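Local coordinates for protein complement factor MASP-3 (Homo sapiens, PDB 3DEM) that acts in the lectin pathway of complement as a mannan-binding lectin-associated serine protease, whose CUB1-EGF-CUB2 region probably mediates dimerisation and calcium-dependent binding to mannan-binding lectin and ficolins, at residues A[137-140]-A[145-148]. Numbering follows the deposited sequence.
With CA (calcium ion), chain D.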
loop_
_atom_site.group_PDB
_atom_site.type_symbol
_atom_site.label_atom_id
_atom_site.label_comp_id
_atom_site.label_asym_id
_atom_site.label_seq_id
_atom_site.Cartn_x
_atom_site.Cartn_y
_atom_site.Cartn_z
ATOM N N TYR A 137 14.960 5.616 -13.661
ATOM C CA TYR A 137 13.792 5.696 -12.785
ATOM C C TYR A 137 13.179 4.332 -12.482
ATOM O O TYR A 137 13.047 3.486 -13.367
ATOM C CB TYR A 137 12.716 6.588 -13.404
ATOM C CG TYR A 137 13.167 7.987 -13.743
ATOM C CD1 TYR A 137 13.626 8.849 -12.755
ATOM C CD2 TYR A 137 13.108 8.460 -15.050
ATOM C CE1 TYR A 137 14.031 10.148 -13.064
ATOM C CE2 TYR A 137 13.510 9.742 -15.370
ATOM C CZ TYR A 137 13.970 10.582 -14.374
ATOM O OH TYR A 137 14.360 11.863 -14.688
ATOM N N CYS A 138 12.796 4.134 -11.224
ATOM C CA CYS A 138 12.026 2.965 -10.818
ATOM C C CYS A 138 10.620 3.411 -10.421
ATOM O O CYS A 138 10.461 4.406 -9.724
ATOM C CB CYS A 138 12.703 2.256 -9.641
ATOM S SG CYS A 138 11.921 0.693 -9.128
ATOM N N HIS A 139 9.604 2.681 -10.876
ATOM C CA HIS A 139 8.215 3.004 -10.554
ATOM C C HIS A 139 7.558 1.806 -9.879
ATOM O O HIS A 139 7.477 0.717 -10.452
ATOM C CB HIS A 139 7.429 3.381 -11.813
ATOM C CG HIS A 139 8.066 4.463 -12.630
ATOM N ND1 HIS A 139 7.777 5.799 -12.451
ATOM C CD2 HIS A 139 8.977 4.406 -13.633
ATOM C CE1 HIS A 139 8.482 6.518 -13.305
ATOM N NE2 HIS A 139 9.219 5.698 -14.033
ATOM N N ASN A 140 7.097 2.008 -8.651
ATOM C CA ASN A 140 6.436 0.946 -7.912
ATOM C C ASN A 140 4.941 0.944 -8.165
ATOM O O ASN A 140 4.320 2.004 -8.286
ATOM C CB ASN A 140 6.695 1.092 -6.412
ATOM C CG ASN A 140 6.176 -0.093 -5.612
ATOM O OD1 ASN A 140 6.384 -1.247 -5.981
ATOM N ND2 ASN A 140 5.506 0.190 -4.509
ATOM N N TYR A 145 6.597 -3.789 -10.391
ATOM C CA TYR A 145 7.292 -2.523 -10.614
ATOM C C TYR A 145 7.780 -2.486 -12.059
ATOM O O TYR A 145 7.729 -3.494 -12.756
ATOM C CB TYR A 145 8.473 -2.368 -9.646
ATOM C CG TYR A 145 9.687 -3.190 -10.020
ATOM C CD1 TYR A 145 10.771 -2.610 -10.666
ATOM C CD2 TYR A 145 9.745 -4.549 -9.737
ATOM C CE1 TYR A 145 11.882 -3.359 -11.020
ATOM C CE2 TYR A 145 10.853 -5.308 -10.082
ATOM C CZ TYR A 145 11.917 -4.708 -10.725
ATOM O OH TYR A 145 13.014 -5.460 -11.067
ATOM N N TYR A 146 8.236 -1.323 -12.510
ATOM C CA TYR A 146 8.870 -1.203 -13.822
ATOM C C TYR A 146 9.862 -0.047 -13.836
ATOM O O TYR A 146 9.846 0.802 -12.945
ATOM C CB TYR A 146 7.833 -1.048 -14.942
ATOM C CG TYR A 146 7.030 0.234 -14.891
ATOM C CD1 TYR A 146 7.461 1.377 -15.561
ATOM C CD2 TYR A 146 5.834 0.298 -14.186
ATOM C CE1 TYR A 146 6.728 2.551 -15.522
ATOM C CE2 TYR A 146 5.091 1.467 -14.133
ATOM C CZ TYR A 146 5.542 2.592 -14.805
ATOM O OH TYR A 146 4.797 3.750 -14.757
ATOM N N CYS A 147 10.724 -0.028 -14.848
ATOM C CA CYS A 147 11.715 1.025 -15.015
ATOM C C CYS A 147 11.327 1.951 -16.163
ATOM O O CYS A 147 10.603 1.556 -17.077
ATOM C CB CYS A 147 13.096 0.426 -15.305
ATOM S SG CYS A 147 13.670 -0.865 -14.163
ATOM N N SER A 148 11.811 3.186 -16.108
ATOM C CA SER A 148 11.695 4.109 -17.232
ATOM C C SER A 148 12.965 4.955 -17.307
ATOM O O SER A 148 13.834 4.859 -16.436
ATOM C CB SER A 148 10.444 4.989 -17.111
ATOM O OG SER A 148 10.673 6.098 -16.259
HETATM CA CA CA D . 5.452 -3.281 -5.871
HETATM O O HOH W 1 5.293 -5.661 -5.963
#
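Y137 with S148 and H139 with Y146 form two antiparallel hydrogen-bonded pairs, with the strand axes 4.7 Å apart at closest approach; H139 N to Y146 O is the shortest of the four backbone bonds, at 2.8 Å. On the face carrying these residues, H139 lays its side chain across the Y146 ring. H139 CB sits over the phenol face, 3.8 Å from the ring centroid, a CH-pi contact, whereas the imidazole is slid aside and barely overlaps the phenol, its plane turned 20° from it. With CG beside its backbone N (chi1 -53°), the H139 ring extends along the sheet toward S148, where NE2 donates to S148 OG over 2.7 Å, with the acceptor almost in the imidazole plane. The same hydroxyl oxygen lies 3.5 Å from Y137 CB and near the plane of the Y137 ring, at its edge. These two strands form the major beta hairpin of a calcium-binding EGF module, the link between the two CUB domains. The second subunit of the dimer packs on the face of H139 and Y146: its Y42 hydroxyl is hydrogen-bonded to H139 ND1, which helps fix the imidazole's rotation, its H115 stacks on the H139 ring, and its F9 meets Y146. The other face carries the disulfide half-cystines C138, joined to C124, and C147, joined to C134. C138 SG lies 3.8 Å from Y145 CD1, approaching the ring obliquely. At the turn end, N140 joins D120, V121, E123, Y141 and G144 around the calcium ion, which also binds a water.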